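PDB 2JAF: halorhodopsin from Halobacterium salinarum, which uses light absorbed by its retinal chromophore to pump chloride ions across the cell membrane. Local coordinates for residues 32-37 and 79-84; 52-57 and 252-257; 160-165 and 212-217. The protein carries 2 engineered substitutions. All coordinates share one frame; numbering follows the deposited sequence.

Contact 1: residues 32-37 and 79-84; sequences SLWVNV and GLLSGL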
loop_
_atom_site.group_PDB
_atom_site.type_symbol
_atom_site.label_atom_id
_atom_site.label_comp_id
_atom_site.label_asym_id
_atom_site.label_seq_id
_atom_site.Cartn_x
_atom_site.Cartn_y
_atom_site.Cartn_z
ATOM N N SER A 32 26.154 6.351 11.724
ATOM C CA SER A 32 24.868 7.019 11.537
ATOM C C SER A 32 23.718 6.015 11.471
ATOM O O SER A 32 22.558 6.368 11.699
ATOM C CB SER A 32 24.882 7.861 10.255
ATOM O OG SER A 32 24.859 7.040 9.100
ATOM N N LEU A 33 24.035 4.762 11.157
ATOM C CA LEU A 33 23.015 3.727 11.067
ATOM C C LEU A 33 22.887 2.937 12.371
ATOM O O LEU A 33 21.783 2.747 12.884
ATOM C CB LEU A 33 23.338 2.777 9.910
ATOM C CG LEU A 33 23.593 3.457 8.562
ATOM C CD1 LEU A 33 23.965 2.405 7.521
ATOM C CD2 LEU A 33 22.353 4.235 8.130
ATOM N N TRP A 34 24.010 2.478 12.914
ATOM C CA TRP A 34 23.974 1.714 14.160
ATOM C C TRP A 34 23.415 2.528 15.313
ATOM O O TRP A 34 22.724 1.992 16.178
ATOM C CB TRP A 34 25.370 1.211 14.536
ATOM C CG TRP A 34 25.793 0.005 13.763
ATOM C CD1 TRP A 34 26.830 -0.081 12.876
ATOM C CD2 TRP A 34 25.181 -1.291 13.792
ATOM N NE1 TRP A 34 26.899 -1.352 12.348
ATOM C CE2 TRP A 34 25.899 -2.115 12.893
ATOM C CE3 TRP A 34 24.095 -1.839 14.489
ATOM C CZ2 TRP A 34 25.566 -3.457 12.673
ATOM C CZ3 TRP A 34 23.763 -3.175 14.270
ATOM C CH2 TRP A 34 24.499 -3.968 13.367
ATOM N N VAL A 35 23.709 3.823 15.321
ATOM C CA VAL A 35 23.229 4.687 16.389
ATOM C C VAL A 35 21.706 4.631 16.488
ATOM O O VAL A 35 21.158 4.585 17.588
ATOM C CB VAL A 35 23.681 6.158 16.180
ATOM C CG1 VAL A 35 23.107 6.712 14.886
ATOM C CG2 VAL A 35 23.230 7.011 17.356
ATOM N N ASN A 36 21.010 4.616 15.352
ATOM C CA ASN A 36 19.557 4.578 15.424
ATOM C C ASN A 36 18.951 3.202 15.628
ATOM O O ASN A 36 17.795 3.086 16.020
ATOM C CB ASN A 36 18.925 5.296 14.227
ATOM C CG ASN A 36 18.867 6.799 14.442
ATOM O OD1 ASN A 36 19.082 7.277 15.562
ATOM N ND2 ASN A 36 18.572 7.549 13.391
ATOM N N VAL A 37 19.717 2.149 15.366
ATOM C CA VAL A 37 19.194 0.819 15.632
ATOM C C VAL A 37 19.086 0.770 17.157
ATOM O O VAL A 37 18.106 0.277 17.716
ATOM C CB VAL A 37 20.156 -0.286 15.144
ATOM C CG1 VAL A 37 19.752 -1.631 15.742
ATOM C CG2 VAL A 37 20.117 -0.372 13.623
ATOM N N GLY A 79 17.625 -2.596 6.936
ATOM C CA GLY A 79 17.667 -2.702 5.487
ATOM C C GLY A 79 18.910 -2.004 4.972
ATOM O O GLY A 79 19.617 -2.520 4.100
ATOM N N LEU A 80 19.190 -0.827 5.529
ATOM C CA LEU A 80 20.364 -0.061 5.127
ATOM C C LEU A 80 21.665 -0.740 5.552
ATOM O O LEU A 80 22.570 -0.934 4.743
ATOM C CB LEU A 80 20.305 1.348 5.730
ATOM C CG LEU A 80 19.100 2.203 5.325
ATOM C CD1 LEU A 80 19.170 3.562 6.028
ATOM C CD2 LEU A 80 19.079 2.382 3.814
ATOM N N LEU A 81 21.759 -1.093 6.829
ATOM C CA LEU A 81 22.958 -1.741 7.348
ATOM C C LEU A 81 23.320 -2.995 6.563
ATOM O O LEU A 81 24.488 -3.211 6.218
ATOM C CB LEU A 81 22.760 -2.097 8.827
ATOM C CG LEU A 81 23.058 -0.982 9.836
ATOM C CD1 LEU A 81 22.674 -1.427 11.241
ATOM C CD2 LEU A 81 24.538 -0.632 9.771
ATOM N N SER A 82 22.313 -3.813 6.275
ATOM C CA SER A 82 22.521 -5.060 5.546
ATOM C C SER A 82 22.860 -4.854 4.073
ATOM O O SER A 82 23.344 -5.774 3.411
ATOM C CB SER A 82 21.271 -5.928 5.636
ATOM O OG SER A 82 20.258 -5.423 4.786
ATOM N N GLY A 83 22.595 -3.657 3.557
ATOM C CA GLY A 83 22.867 -3.389 2.155
ATOM C C GLY A 83 21.692 -3.761 1.263
ATOM O O GLY A 83 21.702 -3.485 0.066
ATOM N N LEU A 84 20.666 -4.381 1.841
ATOM C CA LEU A 84 19.495 -4.786 1.065
ATOM C C LEU A 84 18.848 -3.612 0.338
ATOM O O LEU A 84 18.500 -3.714 -0.837
ATOM C CB LEU A 84 18.450 -5.445 1.979
ATOM C CG LEU A 84 17.121 -5.819 1.304
ATOM C CD1 LEU A 84 17.351 -6.965 0.329
ATOM C CD2 LEU A 84 16.088 -6.230 2.356
#

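Contact 2: residues 52-57 and 252-257; sequences RTIRPG and WVANNE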
loop_
_atom_site.group_PDB
_atom_site.type_symbol
_atom_site.label_atom_id
_atom_site.label_comp_id
_atom_site.label_asym_id
_atom_site.label_seq_id
_atom_site.Cartn_x
_atom_site.Cartn_y
_atom_site.Cartn_z
ATOM N N ARG A 52 2.522 0.610 30.250
ATOM C CA ARG A 52 2.228 -0.417 31.245
ATOM C C ARG A 52 0.836 -0.292 31.852
ATOM O O ARG A 52 0.128 -1.288 31.992
ATOM C CB ARG A 52 3.276 -0.392 32.363
ATOM C CG ARG A 52 3.373 0.930 33.104
ATOM C CD ARG A 52 4.471 0.893 34.153
ATOM N NE ARG A 52 4.613 2.177 34.833
ATOM C CZ ARG A 52 5.470 2.411 35.822
ATOM N NH1 ARG A 52 6.272 1.444 36.251
ATOM N NH2 ARG A 52 5.526 3.611 36.383
ATOM N N THR A 53 0.439 0.925 32.205
ATOM C CA THR A 53 -0.873 1.136 32.803
ATOM C C THR A 53 -1.777 2.062 31.994
ATOM O O THR A 53 -2.460 2.920 32.555
ATOM C CB THR A 53 -0.747 1.692 34.237
ATOM O OG1 THR A 53 0.009 2.910 34.219
ATOM C CG2 THR A 53 -0.053 0.682 35.137
ATOM N N ILE A 54 -1.780 1.882 30.676
ATOM C CA ILE A 54 -2.618 2.691 29.795
ATOM C C ILE A 54 -3.991 2.048 29.661
ATOM O O ILE A 54 -4.112 0.903 29.228
ATOM C CB ILE A 54 -1.989 2.833 28.389
ATOM C CG1 ILE A 54 -0.742 3.713 28.466
ATOM C CG2 ILE A 54 -2.997 3.435 27.416
ATOM C CD1 ILE A 54 -1.016 5.120 28.962
ATOM N N ARG A 55 -5.027 2.791 30.037
ATOM C CA ARG A 55 -6.392 2.285 29.963
ATOM C C ARG A 55 -6.784 1.945 28.531
ATOM O O ARG A 55 -6.337 2.592 27.586
ATOM C CB ARG A 55 -7.370 3.316 30.529
ATOM C CG ARG A 55 -7.323 4.664 29.833
ATOM C CD ARG A 55 -8.373 5.602 30.404
ATOM N NE ARG A 55 -9.725 5.095 30.192
ATOM C CZ ARG A 55 -10.826 5.694 30.634
ATOM N NH1 ARG A 55 -10.740 6.827 31.319
ATOM N NH2 ARG A 55 -12.016 5.161 30.389
ATOM N N PRO A 56 -7.631 0.916 28.357
ATOM C CA PRO A 56 -8.091 0.480 27.034
ATOM C C PRO A 56 -8.914 1.545 26.314
ATOM O O PRO A 56 -9.390 2.497 26.930
ATOM C CB PRO A 56 -8.900 -0.776 27.351
ATOM C CG PRO A 56 -9.452 -0.482 28.709
ATOM C CD PRO A 56 -8.250 0.100 29.418
ATOM N N GLY A 57 -9.076 1.378 25.006
ATOM C CA GLY A 57 -9.834 2.341 24.228
ATOM C C GLY A 57 -8.934 3.240 23.398
ATOM O O GLY A 57 -7.972 2.774 22.790
ATOM N N TRP A 252 2.011 12.554 26.939
ATOM C CA TRP A 252 0.830 13.385 27.126
ATOM C C TRP A 252 -0.404 12.498 27.250
ATOM O O TRP A 252 -1.239 12.702 28.130
ATOM C CB TRP A 252 0.643 14.350 25.951
ATOM C CG TRP A 252 -0.434 15.375 26.209
ATOM C CD1 TRP A 252 -0.282 16.593 26.814
ATOM C CD2 TRP A 252 -1.832 15.230 25.944
ATOM N NE1 TRP A 252 -1.505 17.215 26.943
ATOM C CE2 TRP A 252 -2.472 16.401 26.418
ATOM C CE3 TRP A 252 -2.611 14.224 25.355
ATOM C CZ2 TRP A 252 -3.856 16.590 26.321
ATOM C CZ3 TRP A 252 -3.989 14.414 25.261
ATOM C CH2 TRP A 252 -4.594 15.589 25.742
ATOM N N VAL A 253 -0.514 11.518 26.358
ATOM C CA VAL A 253 -1.647 10.601 26.377
ATOM C C VAL A 253 -1.758 9.878 27.720
ATOM O O VAL A 253 -2.859 9.697 28.243
ATOM C CB VAL A 253 -1.534 9.559 25.235
ATOM C CG1 VAL A 253 -2.607 8.489 25.385
ATOM C CG2 VAL A 253 -1.685 10.257 23.886
ATOM N N ALA A 254 -0.622 9.478 28.283
ATOM C CA ALA A 254 -0.619 8.773 29.565
ATOM C C ALA A 254 -1.117 9.658 30.706
ATOM O O ALA A 254 -1.771 9.178 31.636
ATOM C CB ALA A 254 0.783 8.259 29.879
ATOM N N ASN A 255 -0.813 10.952 30.628
ATOM C CA ASN A 255 -1.224 11.902 31.658
ATOM C C ASN A 255 -2.572 12.560 31.374
ATOM O O ASN A 255 -3.028 13.410 32.144
ATOM C CB ASN A 255 -0.164 12.996 31.814
ATOM C CG ASN A 255 1.162 12.455 32.304
ATOM O OD1 ASN A 255 1.236 11.835 33.366
ATOM N ND2 ASN A 255 2.218 12.688 31.533
ATOM N N ASN A 256 -3.213 12.164 30.280
ATOM C CA ASN A 256 -4.498 12.746 29.904
ATOM C C ASN A 256 -5.449 11.708 29.313
ATOM O O ASN A 256 -6.191 11.990 28.370
ATOM C CB ASN A 256 -4.264 13.883 28.904
ATOM C CG ASN A 256 -3.430 15.010 29.491
ATOM O OD1 ASN A 256 -3.948 15.880 30.188
ATOM N ND2 ASN A 256 -2.127 14.986 29.227
ATOM N N GLU A 257 -5.427 10.508 29.885
ATOM C CA GLU A 257 -6.275 9.414 29.430
ATOM C C GLU A 257 -7.758 9.777 29.352
ATOM O O GLU A 257 -8.440 9.392 28.403
ATOM C CB GLU A 257 -6.085 8.199 30.340
ATOM C CG GLU A 257 -4.805 7.419 30.070
ATOM C CD GLU A 257 -4.461 6.460 31.191
ATOM O OE1 GLU A 257 -3.556 5.620 31.004
ATOM O OE2 GLU A 257 -5.092 6.552 32.267
#

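Contact 3: residues 160-165 and 212-217; sequences FRWAFY and IVWAVG. With BOG (octyl beta-D-glucopyranoside), chain F; RET (retinal), chain G.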
loop_
_atom_site.group_PDB
_atom_site.type_symbol
_atom_site.label_atom_id
_atom_site.label_comp_id
_atom_site.label_asym_id
_atom_site.label_seq_id
_atom_site.Cartn_x
_atom_site.Cartn_y
_atom_site.Cartn_z
ATOM N N PHE A 160 14.205 15.323 -14.912
ATOM C CA PHE A 160 13.208 14.449 -14.310
ATOM C C PHE A 160 13.435 14.194 -12.824
ATOM O O PHE A 160 12.473 14.024 -12.071
ATOM C CB PHE A 160 13.132 13.134 -15.087
ATOM C CG PHE A 160 12.679 13.312 -16.511
ATOM C CD1 PHE A 160 11.425 13.842 -16.788
ATOM C CD2 PHE A 160 13.511 12.964 -17.572
ATOM C CE1 PHE A 160 10.999 14.026 -18.108
ATOM C CE2 PHE A 160 13.098 13.143 -18.898
ATOM C CZ PHE A 160 11.846 13.673 -19.168
ATOM N N ARG A 161 14.696 14.174 -12.393
ATOM C CA ARG A 161 14.989 13.978 -10.974
ATOM C C ARG A 161 14.350 15.131 -10.196
ATOM O O ARG A 161 13.666 14.917 -9.194
ATOM C CB ARG A 161 16.502 13.971 -10.718
ATOM C CG ARG A 161 17.239 12.755 -11.264
ATOM C CD ARG A 161 18.736 12.832 -10.968
ATOM N NE ARG A 161 19.057 12.778 -9.536
ATOM C CZ ARG A 161 19.124 11.658 -8.819
ATOM N NH1 ARG A 161 18.892 10.484 -9.393
ATOM N NH2 ARG A 161 19.431 11.705 -7.526
ATOM N N TRP A 162 14.562 16.355 -10.668
ATOM C CA TRP A 162 14.004 17.516 -9.987
ATOM C C TRP A 162 12.506 17.693 -10.183
ATOM O O TRP A 162 11.830 18.273 -9.325
ATOM C CB TRP A 162 14.762 18.782 -10.394
ATOM C CG TRP A 162 16.107 18.865 -9.723
ATOM C CD1 TRP A 162 17.322 18.603 -10.284
ATOM C CD2 TRP A 162 16.361 19.189 -8.347
ATOM N NE1 TRP A 162 18.318 18.740 -9.342
ATOM C CE2 TRP A 162 17.758 19.099 -8.147
ATOM C CE3 TRP A 162 15.543 19.543 -7.264
ATOM C CZ2 TRP A 162 18.362 19.349 -6.902
ATOM C CZ3 TRP A 162 16.141 19.794 -6.021
ATOM C CH2 TRP A 162 17.541 19.694 -5.856
ATOM N N ALA A 163 11.971 17.209 -11.300
ATOM C CA ALA A 163 10.534 17.317 -11.513
ATOM C C ALA A 163 9.833 16.434 -10.470
ATOM O O ALA A 163 8.788 16.802 -9.932
ATOM C CB ALA A 163 10.167 16.873 -12.935
ATOM N N PHE A 164 10.412 15.269 -10.175
ATOM C CA PHE A 164 9.822 14.385 -9.168
ATOM C C PHE A 164 9.927 15.046 -7.790
ATOM O O PHE A 164 9.010 14.949 -6.966
ATOM C CB PHE A 164 10.534 13.026 -9.136
ATOM C CG PHE A 164 9.985 12.016 -10.116
ATOM C CD1 PHE A 164 8.641 11.647 -10.081
ATOM C CD2 PHE A 164 10.822 11.410 -11.055
ATOM C CE1 PHE A 164 8.134 10.682 -10.966
ATOM C CE2 PHE A 164 10.328 10.445 -11.946
ATOM C CZ PHE A 164 8.983 10.082 -11.900
ATOM N N TYR A 165 11.051 15.711 -7.543
ATOM C CA TYR A 165 11.265 16.395 -6.270
ATOM C C TYR A 165 10.167 17.439 -6.100
ATOM O O TYR A 165 9.593 17.572 -5.023
ATOM C CB TYR A 165 12.652 17.055 -6.252
ATOM C CG TYR A 165 12.984 17.843 -4.994
ATOM C CD1 TYR A 165 12.530 19.155 -4.823
ATOM C CD2 TYR A 165 13.779 17.286 -3.993
ATOM C CE1 TYR A 165 12.872 19.897 -3.675
ATOM C CE2 TYR A 165 14.120 18.012 -2.843
ATOM C CZ TYR A 165 13.664 19.313 -2.694
ATOM O OH TYR A 165 13.986 20.016 -1.556
ATOM N N ILE A 212 15.365 19.414 2.586
ATOM C CA ILE A 212 16.536 20.287 2.585
ATOM C C ILE A 212 17.781 19.413 2.502
ATOM O O ILE A 212 18.701 19.699 1.737
ATOM C CB ILE A 212 16.591 21.154 3.865
ATOM C CG1 ILE A 212 15.442 22.164 3.834
ATOM C CG2 ILE A 212 17.935 21.869 3.971
ATOM C CD1 ILE A 212 15.362 23.061 5.059
ATOM N N VAL A 213 17.807 18.342 3.291
ATOM C CA VAL A 213 18.944 17.433 3.282
ATOM C C VAL A 213 19.088 16.820 1.890
ATOM O O VAL A 213 20.196 16.729 1.361
ATOM C CB VAL A 213 18.768 16.287 4.314
ATOM C CG1 VAL A 213 19.847 15.231 4.108
ATOM C CG2 VAL A 213 18.868 16.839 5.737
ATOM N N TRP A 214 17.970 16.406 1.299
ATOM C CA TRP A 214 18.011 15.792 -0.033
ATOM C C TRP A 214 18.608 16.758 -1.052
ATOM O O TRP A 214 19.489 16.389 -1.837
ATOM C CB TRP A 214 16.607 15.399 -0.497
ATOM C CG TRP A 214 16.606 14.401 -1.640
ATOM C CD1 TRP A 214 16.569 13.045 -1.535
ATOM C CD2 TRP A 214 16.670 14.692 -3.048
ATOM N NE1 TRP A 214 16.602 12.467 -2.786
ATOM C CE2 TRP A 214 16.666 13.456 -3.731
ATOM C CE3 TRP A 214 16.732 15.876 -3.796
ATOM C CZ2 TRP A 214 16.720 13.368 -5.132
ATOM C CZ3 TRP A 214 16.787 15.787 -5.196
ATOM C CH2 TRP A 214 16.779 14.543 -5.841
ATOM N N ALA A 215 18.122 17.997 -1.029
ATOM C CA ALA A 215 18.586 19.030 -1.950
ATOM C C ALA A 215 20.036 19.454 -1.736
ATOM O O ALA A 215 20.760 19.699 -2.699
ATOM C CB ALA A 215 17.675 20.253 -1.859
ATOM N N VAL A 216 20.456 19.563 -0.480
ATOM C CA VAL A 216 21.824 19.977 -0.179
ATOM C C VAL A 216 22.822 18.832 -0.349
ATOM O O VAL A 216 23.973 19.054 -0.749
ATOM C CB VAL A 216 21.915 20.544 1.260
ATOM C CG1 VAL A 216 23.365 20.833 1.634
ATOM C CG2 VAL A 216 21.086 21.814 1.351
ATOM N N GLY A 217 22.364 17.614 -0.068
ATOM C CA GLY A 217 23.209 16.435 -0.172
ATOM C C GLY A 217 23.578 15.941 -1.561
ATOM O O GLY A 217 23.189 16.512 -2.578
HETATM C C1 BOG F . 21.231 21.300 -10.231
HETATM O O1 BOG F . 19.921 21.104 -10.771
HETATM C C2 BOG F . 21.909 19.919 -9.942
HETATM O O2 BOG F . 21.107 19.162 -9.029
HETATM C C3 BOG F . 23.340 20.161 -9.364
HETATM O O3 BOG F . 23.982 18.920 -9.087
HETATM C C4 BOG F . 24.161 20.974 -10.396
HETATM O O4 BOG F . 25.486 21.216 -9.912
HETATM C C5 BOG F . 23.446 22.335 -10.691
HETATM O O5 BOG F . 22.083 22.076 -11.174
HETATM C C6 BOG F . 24.232 23.150 -11.734
HETATM O O6 BOG F . 24.066 22.634 -13.059
HETATM C "C1'" BOG F . 19.254 22.336 -11.047
HETATM C "C2'" BOG F . 17.765 22.109 -11.086
HETATM C "C3'" BOG F . 17.161 22.654 -9.820
HETATM C "C4'" BOG F . 15.657 22.475 -9.771
HETATM C "C5'" BOG F . 15.092 23.037 -8.474
HETATM C "C6'" BOG F . 13.670 22.553 -8.252
HETATM C "C7'" BOG F . 13.083 23.088 -6.977
HETATM C "C8'" BOG F . 11.672 22.580 -6.802
HETATM C C1 RET G . 11.906 14.031 0.030
HETATM C C2 RET G . 12.442 14.522 -1.397
HETATM C C3 RET G . 11.389 15.118 -2.363
HETATM C C4 RET G . 10.678 16.389 -1.706
HETATM C C5 RET G . 10.121 16.158 -0.245
HETATM C C6 RET G . 10.704 15.019 0.635
HETATM C C7 RET G . 10.064 14.780 1.973
HETATM C C8 RET G . 10.239 13.816 2.917
HETATM C C9 RET G . 9.711 13.869 4.254
HETATM C C10 RET G . 10.185 12.784 4.995
HETATM C C11 RET G . 9.883 12.562 6.322
HETATM C C12 RET G . 10.462 11.474 6.992
HETATM C C13 RET G . 10.141 11.117 8.366
HETATM C C14 RET G . 10.821 9.940 8.795
HETATM C C15 RET G . 10.560 9.251 9.956
HETATM C C16 RET G . 11.378 12.576 -0.247
HETATM C C17 RET G . 13.206 13.990 0.989
HETATM C C18 RET G . 9.031 17.120 0.200
HETATM C C19 RET G . 8.847 15.140 4.800
HETATM C C20 RET G . 9.202 11.961 9.249
#

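Contact 1: residues 32-37 and 79-84
L81 reaches from helix 58-82 to helix 27-50 and lays its branched end on the W34 indole. Its CD1 stands over the middle of the six-membered ring, 3.4 Å from that ring's centroid and only 6° off the normal, a CH-pi contact made squarely on a face. The second methyl serves the five-membered part, with L81 CD2 3.6 Å from W34 NE1, and also meets L33, whose CB lies 3.6 Å from L81 CD2. V37, a turn further on, closes in on the other branch, its CG2 3.7 Å from L81 CD1. The torsions explain the reach: CD1 is anti to CA (chi2 174°), the leucine stretched out toward the ring. An alanine in place of L81 would probably leave the W34 face without its methyl cover and open a gap among L33, W34 and V37. L80 does less; its CD1 meets L33 CD2 at 3.9 Å, the two side chains crossing at about a right angle. The two helices are the first and second of the seven-helix bundle of microbial rhodopsins, and they meet here just before the second one ends. At that end G83 takes a positive phi, and its N still bonds to L80 O. The carbonyls of L80 and L81 are hydrogen-bonded by the guanidinium of R24, from the segment leading into the first helix. Further out, R108 and Y77 pack on L33, and F160 of a second subunit packs on both W34 and L81, drawing the pair into the oligomer interface.

Contact 2: residues 52-57 and 252-257
E257 crosses R55 obliquely, its CB 3.5 Å from R55 CD. One carbon on, E257 CG meets R55 CG at 3.7 Å, and the carboxyl carbon CD stays near the same methylene. The side chain is extended, CD anti to CA (chi2 165°), and OE1 ends among the backbone and side chains of the loop. There it accepts a weak hydrogen bond from R55 N, 3.3 Å with an angle of 156° at the hydrogen. I54 CD1 is equally near OE1 and also touches A254, CD1 to CB 3.7 Å. T53 O also lies 3.3 Å from E257 OE1; both are acceptors and do not bond, an approach that is likely to be mildly repulsive. Within the two segments E257 OE2 meets the aliphatic part of R55, 3.8 Å from R55 CG. The charges themselves do not pair: R55 NE stands 5.3 Å from E257 OE2, with the guanidinium and carboxylate planes 90° apart. P59 and R60, at the start of helix 58-82, back I54. The arrangement is a surface loop packed on helix ends, the linker between the first two transmembrane helices of the rhodopsin fold meeting the end of the seventh through A254 and the start of the short helix 257-261 through E257.

Contact 3: residues 160-165 and 212-217
The ring end of the retinal pocket is built in part by Y165 and W214, which touch each other as well as the chromophore and, with W162, form an aromatic cluster between antiparallel helices 158-180 and 193-216. W214 CG is anti to its backbone N (chi1 -162°), which carries the indole toward helix 158-180. Y165 CD2 comes within 3.3 Å of W214 CE3, the two rings set obliquely at 38°. W214 in turn drives its edge at the face of W162, an edge-to-face pair with six-membered ring centroids 5.5 Å apart. Retinal C4 lies over one face of Y165, W162 CZ3 over the opposite one, and retinal C2 over a face of W214. The methyl of A215 fills in beside the trio, CB 4.0 Å from W162 CH2. W162 has its other face under the octyl chain of the glucoside detergent, while W162 NE1 donates to the sugar O2, which lies at the edge of the indole in its plane, 2.8 Å away. R161 NH2 passes 4.0 Å from W214 CZ2, but its guanidinium is held by carbonyls of T154, A152 and E219. With Y165 OH bonded to P211 O, what Y165 and W214 set against the retinal ring is apolar carbon, and the interlocked rings probably restrict each other's rotation.

Contacts 1 and 3 are buried, whereas contact 2 lies at the surface; the centres of contacts 2 and 3 are about 40 Å apart, on opposite sides of the chain's centre. Contact 1 joins the first two helices and contact 3 the fifth and sixth of the transmembrane set; contact 2 uses the loop between the first two, the end of the last and the short helix that follows it. Chemistry follows place: leucine on tryptophan in contact 1, aromatic rings against one end of the chromophore in contact 3, a charged side chain with one weak bond in contact 2. Contacts 1 and 3 do not touch within a subunit, yet F160 of one subunit packs against contact 1 of another.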